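Local coordinates for protein PspGI restriction endonuclease (Pyrococcus sp. GI-H, PDB 3BM3) that binds its substrate DNA as a two-subunit assembly and, as a type II restriction endonuclease, probably cleaves it at a specific sequence, at residues Glu86-Glu89 with Gln90-Gln94; Ile140-Ser143 with Val144-Leu148; Arg161-Arg164 with Glu165-Glu169; Lys227-Asp231 with Pro232-Glu236. The protein carries 2 engineered substitutions. All coordinates share one frame; numbering follows the deposited sequence. Where two conformers were deposited one is given.

Interaction 1: residues Glu86-Glu89 with Gln90-Gln94. With nucleotides of chain B.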
# COMPACT_ATOMS: atom_id res chain seq x y z
N GLU C 86 -24.89 -1.68 -0.22
CA GLU C 86 -23.62 -1.29 0.34
C GLU C 86 -22.61 -2.44 0.16
O GLU C 86 -21.48 -2.22 -0.22
CB GLU C 86 -23.77 -0.98 1.81
CG GLU C 86 -24.58 0.26 2.06
CD GLU C 86 -26.08 0.01 2.28
OE1 GLU C 86 -26.66 -1.05 1.86
OE2 GLU C 86 -26.68 0.95 2.88
N LYS C 87 -23.04 -3.66 0.45
CA LYS C 87 -22.13 -4.79 0.34
C LYS C 87 -21.79 -5.08 -1.12
O LYS C 87 -20.65 -5.34 -1.45
CB LYS C 87 -22.67 -6.03 1.05
CG LYS C 87 -22.58 -5.88 2.59
CD LYS C 87 -21.18 -5.41 3.15
CE LYS C 87 -20.15 -6.56 3.33
NZ LYS C 87 -18.92 -6.14 4.09
N LEU C 88 -22.78 -4.95 -1.98
CA LEU C 88 -22.60 -5.15 -3.40
C LEU C 88 -21.55 -4.18 -3.95
O LEU C 88 -20.60 -4.56 -4.65
CB LEU C 88 -23.94 -4.93 -4.09
CG LEU C 88 -23.94 -5.19 -5.59
CD1 LEU C 88 -23.57 -6.65 -5.93
CD2 LEU C 88 -25.34 -4.88 -6.12
N GLU C 89 -21.75 -2.92 -3.65
CA GLU C 89 -20.86 -1.89 -4.17
C GLU C 89 -19.48 -2.00 -3.55
O GLU C 89 -18.47 -1.72 -4.22
CB GLU C 89 -21.45 -0.50 -3.98
CG GLU C 89 -22.76 -0.31 -4.76
CD GLU C 89 -22.65 -0.44 -6.26
OE1 GLU C 89 -21.55 -0.47 -6.85
OE2 GLU C 89 -23.72 -0.48 -6.88
N GLN C 90 -19.40 -2.46 -2.31
CA GLN C 90 -18.09 -2.62 -1.70
C GLN C 90 -17.38 -3.74 -2.44
O GLN C 90 -16.20 -3.64 -2.79
CB GLN C 90 -18.21 -2.99 -0.22
CG GLN C 90 -16.87 -3.24 0.39
CD GLN C 90 -16.97 -3.80 1.76
OE1 GLN C 90 -17.68 -4.78 1.96
NE2 GLN C 90 -16.29 -3.18 2.71
N SER C 91 -18.11 -4.83 -2.66
CA SER C 91 -17.57 -5.99 -3.38
C SER C 91 -17.09 -5.62 -4.76
O SER C 91 -16.00 -6.02 -5.17
CB SER C 91 -18.57 -7.15 -3.43
OG SER C 91 -18.76 -7.74 -2.15
N PHE C 92 -17.85 -4.79 -5.47
CA PHE C 92 -17.43 -4.36 -6.76
C PHE C 92 -16.18 -3.49 -6.69
O PHE C 92 -15.30 -3.66 -7.50
CB PHE C 92 -18.51 -3.57 -7.44
CG PHE C 92 -19.69 -4.38 -7.91
CD1 PHE C 92 -19.59 -5.71 -8.32
CD2 PHE C 92 -20.92 -3.77 -7.98
CE1 PHE C 92 -20.69 -6.41 -8.82
CE2 PHE C 92 -22.01 -4.47 -8.44
CZ PHE C 92 -21.90 -5.77 -8.88
N GLN C 93 -16.11 -2.55 -5.73
CA GLN C 93 -14.91 -1.71 -5.58
C GLN C 93 -13.71 -2.60 -5.34
O GLN C 93 -12.67 -2.40 -5.92
CB GLN C 93 -15.06 -0.64 -4.47
CG GLN C 93 -13.85 0.18 -4.30
CD GLN C 93 -13.54 0.94 -5.56
OE1 GLN C 93 -14.26 1.91 -5.88
NE2 GLN C 93 -12.52 0.49 -6.32
N GLN C 94 -13.86 -3.57 -4.45
CA GLN C 94 -12.77 -4.49 -4.13
C GLN C 94 -12.35 -5.30 -5.35
O GLN C 94 -11.17 -5.52 -5.60
CB GLN C 94 -13.14 -5.33 -2.92
CG GLN C 94 -13.36 -4.52 -1.68
CD GLN C 94 -12.09 -3.95 -1.07
OE1 GLN C 94 -11.33 -3.26 -1.74
NE2 GLN C 94 -11.87 -4.24 0.19
P DG B 9 -13.47 -7.17 4.42
OP1 DG B 9 -14.48 -6.58 5.34
OP2 DG B 9 -12.53 -8.20 4.93
O5' DG B 9 -14.24 -7.77 3.17
C5' DG B 9 -15.13 -6.95 2.43
C4' DG B 9 -14.91 -7.15 0.95
O4' DG B 9 -13.59 -6.68 0.56
C3' DG B 9 -14.98 -8.60 0.47
O3' DG B 9 -15.50 -8.59 -0.85
C2' DG B 9 -13.52 -9.02 0.48
C1' DG B 9 -12.84 -7.75 0.01
N9 DG B 9 -11.46 -7.60 0.46
C8 DG B 9 -10.97 -7.86 1.71
N7 DG B 9 -9.70 -7.58 1.84
C5 DG B 9 -9.33 -7.10 0.59
C6 DG B 9 -8.07 -6.64 0.12
O6 DG B 9 -7.01 -6.54 0.74
N1 DG B 9 -8.14 -6.26 -1.22
C2 DG B 9 -9.26 -6.32 -2.00
N2 DG B 9 -9.13 -5.90 -3.26
N3 DG B 9 -10.44 -6.75 -1.57
C4 DG B 9 -10.40 -7.12 -0.28
P DG B 8 -14.76 -1.37 5.87
OP1 DG B 8 -14.80 -0.14 5.06
OP2 DG B 8 -16.02 -1.93 6.44
O5' DG B 8 -14.11 -2.52 5.00
C5' DG B 8 -12.84 -2.34 4.40
C4' DG B 8 -12.47 -3.59 3.64
O4' DG B 8 -11.19 -3.42 3.00
C3' DG B 8 -12.32 -4.82 4.53
O3' DG B 8 -12.65 -5.97 3.76
C2' DG B 8 -10.83 -4.83 4.80
C1' DG B 8 -10.35 -4.49 3.41
N9 DG B 8 -8.97 -4.04 3.30
C8 DG B 8 -8.02 -3.99 4.29
N7 DG B 8 -6.86 -3.60 3.86
C5 DG B 8 -7.05 -3.37 2.50
C6 DG B 8 -6.14 -2.96 1.50
O6 DG B 8 -4.93 -2.72 1.61
N1 DG B 8 -6.76 -2.84 0.26
C2 DG B 8 -8.09 -3.10 0.02
N2 DG B 8 -8.51 -2.92 -1.24
N3 DG B 8 -8.94 -3.51 0.94
C4 DG B 8 -8.36 -3.63 2.15
P DA B 10 -15.83 -9.97 -1.60
OP1 DA B 10 -17.21 -9.84 -2.13
OP2 DA B 10 -15.46 -11.13 -0.77
O5' DA B 10 -14.87 -9.88 -2.86
C5' DA B 10 -14.93 -8.74 -3.70
C4' DA B 10 -13.83 -8.78 -4.73
O4' DA B 10 -12.55 -8.60 -4.09
C3' DA B 10 -13.74 -10.09 -5.50
O3' DA B 10 -13.44 -9.80 -6.85
C2' DA B 10 -12.59 -10.83 -4.82
C1' DA B 10 -11.68 -9.69 -4.38
N9 DA B 10 -10.95 -9.97 -3.15
C8 DA B 10 -11.43 -10.54 -2.00
N7 DA B 10 -10.55 -10.63 -1.04
C5 DA B 10 -9.40 -10.09 -1.60
C6 DA B 10 -8.12 -9.89 -1.09
N6 DA B 10 -7.78 -10.21 0.16
N1 DA B 10 -7.19 -9.35 -1.90
C2 DA B 10 -7.55 -9.01 -3.15
N3 DA B 10 -8.74 -9.14 -3.75
C4 DA B 10 -9.62 -9.69 -2.90

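Interaction 2: residues Ile140-Ser143 with Val144-Leu148. Engineered in segment 144-148: Thr146 (natural residue Ala).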
# COMPACT_ATOMS: atom_id res chain seq x y z
N ILE C 140 9.76 -11.87 -13.08
CA ILE C 140 11.15 -12.18 -13.02
C ILE C 140 11.54 -12.53 -14.43
O ILE C 140 10.95 -13.42 -15.05
CB ILE C 140 11.44 -13.35 -12.11
CG1 ILE C 140 10.93 -13.04 -10.71
CG2 ILE C 140 12.95 -13.63 -12.07
CD1 ILE C 140 11.07 -14.16 -9.73
N ILE C 141 12.55 -11.84 -14.94
CA ILE C 141 12.99 -12.05 -16.30
C ILE C 141 14.40 -12.61 -16.29
O ILE C 141 15.29 -11.99 -15.74
CB ILE C 141 12.91 -10.74 -17.07
CG1 ILE C 141 11.42 -10.32 -17.12
CG2 ILE C 141 13.51 -10.95 -18.46
CD1 ILE C 141 11.13 -9.08 -17.80
N PRO C 142 14.61 -13.80 -16.88
CA PRO C 142 13.63 -14.63 -17.59
C PRO C 142 12.88 -15.64 -16.72
O PRO C 142 11.82 -16.15 -17.13
CB PRO C 142 14.50 -15.37 -18.59
CG PRO C 142 15.78 -15.57 -17.86
CD PRO C 142 15.96 -14.37 -16.97
N SER C 143 13.44 -15.95 -15.55
CA SER C 143 12.87 -16.96 -14.70
C SER C 143 13.48 -16.85 -13.33
O SER C 143 14.58 -16.33 -13.16
CB SER C 143 13.22 -18.36 -15.22
OG SER C 143 14.62 -18.59 -15.17
N VAL C 144 12.76 -17.39 -12.36
CA VAL C 144 13.29 -17.45 -11.00
C VAL C 144 14.54 -18.34 -10.94
O VAL C 144 15.48 -18.02 -10.21
CB VAL C 144 12.22 -17.83 -9.96
CG1 VAL C 144 11.94 -19.29 -9.97
CG2 VAL C 144 12.62 -17.33 -8.58
N ARG C 145 14.59 -19.42 -11.71
CA ARG C 145 15.81 -20.26 -11.66
C ARG C 145 17.02 -19.47 -12.08
O ARG C 145 18.06 -19.52 -11.43
CB ARG C 145 15.67 -21.55 -12.44
CG ARG C 145 14.84 -22.56 -11.66
CD ARG C 145 15.14 -24.00 -11.92
NE ARG C 145 15.21 -24.31 -13.33
CZ ARG C 145 14.91 -25.50 -13.86
NH1 ARG C 145 14.49 -26.49 -13.09
NH2 ARG C 145 15.02 -25.68 -15.16
N THR C 146 16.87 -18.69 -13.14
CA THR C 146 17.96 -17.85 -13.62
C THR C 146 18.38 -16.79 -12.61
O THR C 146 19.57 -16.56 -12.40
CB THR C 146 17.61 -17.22 -14.97
OG1 THR C 146 17.52 -18.29 -15.90
CG2 THR C 146 18.69 -16.26 -15.42
N PHE C 147 17.40 -16.16 -11.98
CA PHE C 147 17.69 -15.24 -10.89
C PHE C 147 18.50 -15.89 -9.77
O PHE C 147 19.50 -15.34 -9.35
CB PHE C 147 16.41 -14.66 -10.31
CG PHE C 147 16.67 -13.80 -9.11
CD1 PHE C 147 17.14 -12.51 -9.26
CD2 PHE C 147 16.51 -14.31 -7.83
CE1 PHE C 147 17.40 -11.70 -8.16
CE2 PHE C 147 16.80 -13.51 -6.72
CZ PHE C 147 17.25 -12.22 -6.89
N LEU C 148 18.03 -17.02 -9.28
CA LEU C 148 18.69 -17.69 -8.18
C LEU C 148 20.06 -18.19 -8.61
O LEU C 148 21.00 -18.12 -7.82
CB LEU C 148 17.87 -18.85 -7.67
CG LEU C 148 16.53 -18.48 -7.07
CD1 LEU C 148 15.74 -19.74 -6.82
CD2 LEU C 148 16.75 -17.68 -5.81

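Interaction 3: residues Arg161-Arg164 with Glu165-Glu169. With nucleotides of chain A.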
# COMPACT_ATOMS: atom_id res chain seq x y z
N ARG C 161 -0.40 -0.17 -10.96
CA ARG C 161 -1.23 0.68 -11.78
C ARG C 161 -1.10 2.07 -11.14
O ARG C 161 -0.06 2.72 -11.31
CB ARG C 161 -2.64 0.14 -11.86
CG ARG C 161 -3.54 0.87 -12.80
CD ARG C 161 -4.87 0.18 -12.83
NE ARG C 161 -5.82 0.85 -13.70
CZ ARG C 161 -6.48 1.97 -13.41
NH1 ARG C 161 -6.26 2.65 -12.28
NH2 ARG C 161 -7.33 2.49 -14.29
N LYS C 162 -2.13 2.55 -10.47
CA LYS C 162 -1.92 3.73 -9.63
C LYS C 162 -1.03 3.35 -8.45
O LYS C 162 -1.11 2.25 -7.92
CB LYS C 162 -3.21 4.38 -9.21
CG LYS C 162 -3.86 5.03 -10.39
CD LYS C 162 -5.25 5.54 -10.09
CE LYS C 162 -5.82 6.34 -11.29
NZ LYS C 162 -7.19 6.89 -11.09
N VAL C 163 -0.20 4.30 -8.03
CA VAL C 163 0.89 4.04 -7.12
C VAL C 163 0.59 4.56 -5.70
O VAL C 163 0.89 3.85 -4.73
CB VAL C 163 2.21 4.62 -7.66
CG1 VAL C 163 3.33 4.48 -6.65
CG2 VAL C 163 2.54 3.97 -9.06
N ARG C 164 0.03 5.76 -5.59
CA ARG C 164 -0.12 6.42 -4.32
C ARG C 164 1.19 6.33 -3.53
O ARG C 164 2.27 6.55 -4.09
CB ARG C 164 -1.32 5.83 -3.58
CG ARG C 164 -2.60 6.04 -4.32
CD ARG C 164 -3.02 7.50 -4.27
NE ARG C 164 -4.37 7.70 -4.76
CZ ARG C 164 -4.68 7.90 -6.04
NH1 ARG C 164 -3.74 7.99 -6.97
NH2 ARG C 164 -5.95 8.08 -6.39
N GLU C 165 1.11 5.96 -2.25
CA GLU C 165 2.26 5.81 -1.40
C GLU C 165 2.90 4.42 -1.54
O GLU C 165 3.89 4.12 -0.89
CB GLU C 165 1.86 6.04 0.07
CG GLU C 165 1.35 4.88 0.83
CD GLU C 165 0.00 4.29 0.36
OE1 GLU C 165 -0.69 4.92 -0.46
OE2 GLU C 165 -0.33 3.19 0.82
N ARG C 166 2.26 3.52 -2.30
CA ARG C 166 2.61 2.12 -2.34
C ARG C 166 3.94 1.82 -3.00
O ARG C 166 4.46 0.70 -2.95
CB ARG C 166 1.44 1.33 -2.96
CG ARG C 166 0.23 1.26 -2.03
CD ARG C 166 -0.94 0.57 -2.65
NE ARG C 166 -1.69 1.51 -3.45
CZ ARG C 166 -1.57 1.68 -4.75
NH1 ARG C 166 -0.80 0.91 -5.51
NH2 ARG C 166 -2.27 2.64 -5.31
N TRP C 167 4.52 2.82 -3.65
CA TRP C 167 5.88 2.70 -4.14
C TRP C 167 6.85 2.32 -3.05
O TRP C 167 7.84 1.68 -3.33
CB TRP C 167 6.35 3.99 -4.79
CG TRP C 167 6.39 5.15 -3.96
CD1 TRP C 167 5.39 6.07 -3.78
CD2 TRP C 167 7.50 5.61 -3.22
NE1 TRP C 167 5.81 7.06 -2.95
CE2 TRP C 167 7.11 6.81 -2.59
CE3 TRP C 167 8.79 5.12 -3.01
CZ2 TRP C 167 7.98 7.52 -1.77
CZ3 TRP C 167 9.65 5.85 -2.23
CH2 TRP C 167 9.24 7.01 -1.59
N ARG C 168 6.59 2.71 -1.80
CA ARG C 168 7.50 2.31 -0.73
C ARG C 168 7.52 0.79 -0.54
O ARG C 168 8.48 0.27 -0.02
CB ARG C 168 7.19 3.01 0.58
CG ARG C 168 7.50 4.50 0.52
CD ARG C 168 7.49 5.10 1.90
NE ARG C 168 7.77 6.53 1.86
CZ ARG C 168 6.89 7.45 1.49
NH1 ARG C 168 5.63 7.11 1.21
NH2 ARG C 168 7.24 8.73 1.46
N GLU C 169 6.46 0.09 -0.97
CA GLU C 169 6.44 -1.36 -0.96
C GLU C 169 7.57 -1.90 -1.81
O GLU C 169 8.19 -2.87 -1.47
CB GLU C 169 5.15 -1.92 -1.48
CG GLU C 169 3.97 -1.61 -0.57
CD GLU C 169 2.66 -2.12 -1.09
OE1 GLU C 169 2.60 -2.57 -2.25
OE2 GLU C 169 1.71 -2.06 -0.28
P DA A 6 -6.17 1.65 -9.19
OP1 DA A 6 -4.82 1.84 -9.79
OP2 DA A 6 -7.16 2.76 -9.23
O5' DA A 6 -6.78 0.35 -9.87
C5' DA A 6 -8.16 0.03 -9.71
C4' DA A 6 -8.95 0.68 -10.82
O4' DA A 6 -8.72 0.00 -12.08
C3' DA A 6 -10.46 0.67 -10.59
O3' DA A 6 -10.94 1.99 -10.79
C2' DA A 6 -10.98 -0.27 -11.67
C1' DA A 6 -9.96 -0.05 -12.76
N9 DA A 6 -9.87 -1.11 -13.77
C8 DA A 6 -9.14 -1.06 -14.93
N7 DA A 6 -9.25 -2.13 -15.67
C5 DA A 6 -10.11 -2.94 -14.96
C6 DA A 6 -10.63 -4.22 -15.23
N6 DA A 6 -10.34 -4.92 -16.33
N1 DA A 6 -11.48 -4.76 -14.32
C2 DA A 6 -11.77 -4.05 -13.22
N3 DA A 6 -11.34 -2.84 -12.86
C4 DA A 6 -10.51 -2.33 -13.79
P DG A 7 -12.13 2.54 -9.87
OP1 DG A 7 -12.59 1.42 -9.02
OP2 DG A 7 -13.08 3.24 -10.76
O5' DG A 7 -11.44 3.64 -8.95
C5' DG A 7 -10.53 3.29 -7.92
C4' DG A 7 -10.32 4.49 -7.03
O4' DG A 7 -9.34 4.20 -6.00
C3' DG A 7 -9.77 5.71 -7.77
O3' DG A 7 -10.22 6.89 -7.11
C2' DG A 7 -8.28 5.59 -7.53
C1' DG A 7 -8.33 5.19 -6.07
N9 DG A 7 -7.10 4.63 -5.52
C8 DG A 7 -5.90 4.48 -6.16
N7 DG A 7 -4.97 3.99 -5.39
C5 DG A 7 -5.60 3.80 -4.17
C6 DG A 7 -5.09 3.31 -2.94
O6 DG A 7 -3.94 2.95 -2.67
N1 DG A 7 -6.08 3.27 -1.96
C2 DG A 7 -7.39 3.66 -2.14
N2 DG A 7 -8.20 3.52 -1.08
N3 DG A 7 -7.86 4.14 -3.27
C4 DG A 7 -6.92 4.18 -4.24
P DC A 5 -1.82 -2.56 -8.28
OP1 DC A 5 -1.67 -2.18 -9.69
OP2 DC A 5 -0.69 -2.41 -7.33
O5' DC A 5 -3.07 -1.76 -7.69
C5' DC A 5 -4.32 -1.83 -8.35
C4' DC A 5 -5.35 -1.08 -7.55
O4' DC A 5 -5.46 -1.74 -6.27
C3' DC A 5 -4.97 0.37 -7.26
O3' DC A 5 -6.03 1.23 -7.65
C2' DC A 5 -4.76 0.43 -5.76
C1' DC A 5 -5.50 -0.77 -5.24
N1 DC A 5 -4.87 -1.35 -4.05
C2 DC A 5 -5.65 -1.63 -2.94
O2 DC A 5 -6.88 -1.47 -3.02
N3 DC A 5 -5.06 -2.09 -1.81
C4 DC A 5 -3.74 -2.29 -1.78
N4 DC A 5 -3.18 -2.70 -0.64
C5 DC A 5 -2.92 -2.06 -2.93
C6 DC A 5 -3.52 -1.59 -4.03

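Interaction 4: residues Lys227-Asp231 with Pro232-Glu236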
# COMPACT_ATOMS: atom_id res chain seq x y z
N LYS C 227 14.09 18.75 -13.84
CA LYS C 227 14.95 19.79 -14.43
C LYS C 227 14.76 21.14 -13.76
O LYS C 227 15.67 21.98 -13.80
CB LYS C 227 14.68 19.90 -15.93
CG LYS C 227 15.26 18.72 -16.72
CD LYS C 227 15.13 18.97 -18.21
CE LYS C 227 15.64 17.82 -19.08
NZ LYS C 227 15.26 18.04 -20.55
N ARG C 228 13.60 21.36 -13.15
CA ARG C 228 13.26 22.61 -12.49
C ARG C 228 13.76 22.67 -11.06
O ARG C 228 13.59 23.70 -10.38
CB ARG C 228 11.75 22.87 -12.55
CG ARG C 228 11.26 23.18 -13.96
CD ARG C 228 9.75 23.33 -14.01
NE ARG C 228 9.30 24.67 -13.60
CZ ARG C 228 9.04 25.69 -14.43
NH1 ARG C 228 9.19 25.58 -15.75
NH2 ARG C 228 8.63 26.85 -13.91
N ILE C 229 14.35 21.58 -10.56
CA ILE C 229 15.05 21.66 -9.29
C ILE C 229 16.32 22.46 -9.60
O ILE C 229 17.12 22.07 -10.45
CB ILE C 229 15.36 20.28 -8.70
CG1 ILE C 229 14.05 19.55 -8.38
CG2 ILE C 229 16.22 20.45 -7.45
CD1 ILE C 229 14.22 18.05 -8.05
N SER C 230 16.47 23.62 -8.98
CA SER C 230 17.56 24.54 -9.37
C SER C 230 18.74 24.49 -8.43
O SER C 230 19.77 25.10 -8.69
CB SER C 230 17.05 25.97 -9.49
OG SER C 230 15.97 26.01 -10.41
N ASP C 231 18.59 23.78 -7.33
CA ASP C 231 19.68 23.62 -6.38
C ASP C 231 20.80 22.88 -7.11
O ASP C 231 20.60 21.75 -7.55
CB ASP C 231 19.18 22.86 -5.15
CG ASP C 231 20.25 22.66 -4.12
OD1 ASP C 231 21.45 22.67 -4.46
OD2 ASP C 231 19.88 22.49 -2.93
N PRO C 232 21.95 23.53 -7.30
CA PRO C 232 23.02 22.87 -8.08
C PRO C 232 23.60 21.60 -7.45
O PRO C 232 24.32 20.87 -8.11
CB PRO C 232 24.10 23.95 -8.18
CG PRO C 232 23.80 24.93 -7.10
CD PRO C 232 22.33 24.88 -6.87
N ASN C 233 23.30 21.34 -6.18
CA ASN C 233 23.76 20.14 -5.53
C ASN C 233 22.94 18.93 -5.96
O ASN C 233 23.26 17.79 -5.57
CB ASN C 233 23.65 20.29 -4.02
CG ASN C 233 24.60 21.35 -3.46
OD1 ASN C 233 25.65 21.63 -4.04
ND2 ASN C 233 24.21 21.95 -2.35
N PHE C 234 21.85 19.17 -6.69
CA PHE C 234 21.03 18.09 -7.21
C PHE C 234 21.56 17.71 -8.58
O PHE C 234 21.58 18.54 -9.49
CB PHE C 234 19.60 18.55 -7.33
CG PHE C 234 18.70 17.53 -7.94
CD1 PHE C 234 18.61 16.26 -7.41
CD2 PHE C 234 17.94 17.84 -9.07
CE1 PHE C 234 17.79 15.33 -7.97
CE2 PHE C 234 17.11 16.88 -9.63
CZ PHE C 234 17.03 15.63 -9.06
N ASN C 235 22.00 16.46 -8.69
CA ASN C 235 22.56 15.92 -9.92
C ASN C 235 21.42 15.26 -10.70
O ASN C 235 21.16 14.08 -10.55
CB ASN C 235 23.64 14.89 -9.59
CG ASN C 235 24.28 14.28 -10.85
OD1 ASN C 235 23.96 14.66 -11.97
ND2 ASN C 235 25.20 13.34 -10.65
N GLU C 236 20.72 16.05 -11.51
CA GLU C 236 19.55 15.55 -12.25
C GLU C 236 19.90 14.39 -13.18
O GLU C 236 19.12 13.44 -13.33
CB GLU C 236 18.88 16.68 -13.05
CG GLU C 236 19.76 17.30 -14.13
CD GLU C 236 19.24 18.63 -14.67
OE1 GLU C 236 19.13 19.61 -13.89
OE2 GLU C 236 18.98 18.71 -15.89
O HOH W 1 21.68 21.78 -1.27

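Interaction 1: residues Glu86-Glu89 with Gln90-Gln94
Two bends in the Lys87 chain (chi2 -49°, chi3 -84°) bring its ammonium group alongside Gln90, whose CG lies anti to the backbone N and whose chain stays extended. Both belong to helix 85-115, and the contact is an i to i+3 pairing within one helical turn. Lys87 NZ donates to Gln90 OE1 at 2.8 Å, in the plane of the amide and on a lone pair, so the bond helps to fix the rotation of the carboxamide. The other end of that amide, Gln90 NE2, binds Gln93 of the second subunit. On another flank of the helix Leu88 runs alongside Phe92, its CD1 reaching the ring tip at CZ (3.5 Å), while Val74 of helix 52-80 also packs on the ring. Glu89 OE1 lies at the ring edge, 3.5 Å from Phe92 CD2; its carboxylate is turned 67° from the ring, and OE2 is drawn into salt bridges with Arg85 and Arg75. DNA is met as well: Ser91 OG donates to OP1 of DA10 of chain B at 2.6 Å. One turn further on, Gln94 reads the minor-groove edge of a guanine with both ends of its amide, OE1 accepting from N2 of DG8 of chain B at 2.9 Å and NE2 donating to N3 of the same base at 3.1 Å.

Interaction 2: residues Ile140-Ser143 with Val144-Leu148
Ile140, in strand 139-141, the outermost of its sheet within this chain, spreads two branches over the start of the next helix. Its CD1 touches Val144 CG2 at 3.7 Å, the two side chains meeting at a slant, and CG2 lies 4.0 Å from Phe147 CB; Ile125 and Leu156 extend this apolar cluster. Ile141 instead turns its side chain away from the helix, onto Ile253 and Leu257 of helix 249-259. A cis peptide then leads into Pro142, whose ring crosses Thr146 at about a right angle, CD meeting CG2 at 3.7 Å; Thr146 is an engineered residue. Ser143 carries the polar part. With chi1 at 65°, OG sits between the backbone N and the carbonyl carbon, which brings it to the first turn of the helix: Thr146 N donates to Ser143 OG at 3.0 Å, nearly straight at 160°. The engineered Thr146 OG1 also lies 3.0 Å from Ser143 OG. Ser143 O accepts from Phe147 N at 3.1 Å, and Val144 N is taken by Glu120. Losing the Ser143 hydroxyl to an alanine here is likely to leave Thr146 N without its capping acceptor and to let the first turn fray. Side-chain capping by a serine right before helix 144-149, with apolar residues closing over the turn, marks this as a strand-to-helix connection with a classical N-cap.

Interaction 3: residues Arg161-Arg164 with Glu165-Glu169
Lys162 O is gripped end-on by the Arg166 guanidinium, taking NH1 at 2.8 Å and NH2 at 2.9 Å. It lies within 5° of the guanidinium plane, but the two donors reach it differently: NH1 is only modestly tilted from the carbonyl plane, whereas NH2 stands above it, 64° out. The neighbouring NE/NH2 edge serves DNA. Arg166 NE donates to O6 of DG7 of chain A at 2.8 Å, and NH2 adds weak bonds to O6 and N7, the major-groove edge of the guanine. Faces are covered too: Val163 O stands 3.3 Å above the centre of the Arg166 guanidinium, and C2' of DC5 of chain A lies over the opposite face. Val163 O is itself satisfied by Arg166 N, at 2.8 Å, closing a type II' beta turn from Val163 to Arg166 that leads from strand 155-160 into helix 167-181. With a methionine here instead of the arginine, these N-H groups are gone, and Lys162 O and the guanine O6 would probably lose the donors that hold them. The turn corner directs Arg164 NE to another guanine O6 and the Glu165 carboxylate to a cytosine N4. Upstream, backbone donors hold phosphates: Arg161 N binds OP1 of DC5 of chain A at 2.7 Å, and Lys162 N binds OP1 of DA6 of chain A at 2.9 Å. Arg161 NH1 joins that second oxygen, while its NE pairs with Glu60 and O4' of DA6 of chain A lies over one face of its guanidinium.

Interaction 4: residues Lys227-Asp231 with Pro232-Glu236
Asp231 to Phe234 form a type I beta turn in the loop between helices 216-227 and 236-240, with Pro232 and Asn233 at its two corners (phi -65° and -77°). It is closed by Phe234 N donating to Asp231 O at 3.0 Å. A second hydrogen bond tightens the same turn: Asp231 OD1 accepts from Asn233 N at 2.9 Å, two residues on, which makes an Asx turn. The aspartate side chain gets there because CG stands anti to the backbone N, and the amide N-H meets OD1 on its anti side, 32° out of the carboxylate plane. The other oxygen is used as well, since a water donates to Asp231 OD2 at 2.5 Å and accepts from Asn233 ND2 at 2.8 Å, bridging the two side chains. Behind the turn Ile229 crosses Phe234 at about a right angle. Its CD1 lies over one face, 4.0 Å from the ring centroid, a CH-pi contact, and Ile229 CG2 reaches the rim at Phe234 CD2 (3.5 Å). Tyr239 also meets the phenylalanine ring. At the surface, then, one carboxylate serves a backbone N-H with one oxygen and a bridging water with the other, so it probably stiffens the turn, while the Ile229-Phe234 pair adds apolar contact; Tyr130 of the second subunit packs against both parts.

Interactions 1 and 3 are the two that touch DNA: the first meets a phosphate and the minor-groove edge in chain B, the second phosphates and the major-groove edge in chain A. Their centres lie about 22 Å apart and their nearest atoms about 9 Å, and both touch the second subunit, so recognition and dimerisation share these regions. At 161-169 the adenine of DA6 of chain A lies well away from the bases of DC5 and DG7 of chain A, consistent with base flipping. Interaction 2 stays about 11 Å from the nucleic acid and, between nearest atoms, about 14 Å from interaction 3. Interaction 4, also about 11 Å from DNA, lies toward the periphery, its centre about 30 Å from that of the chain, yet it too meets the second subunit.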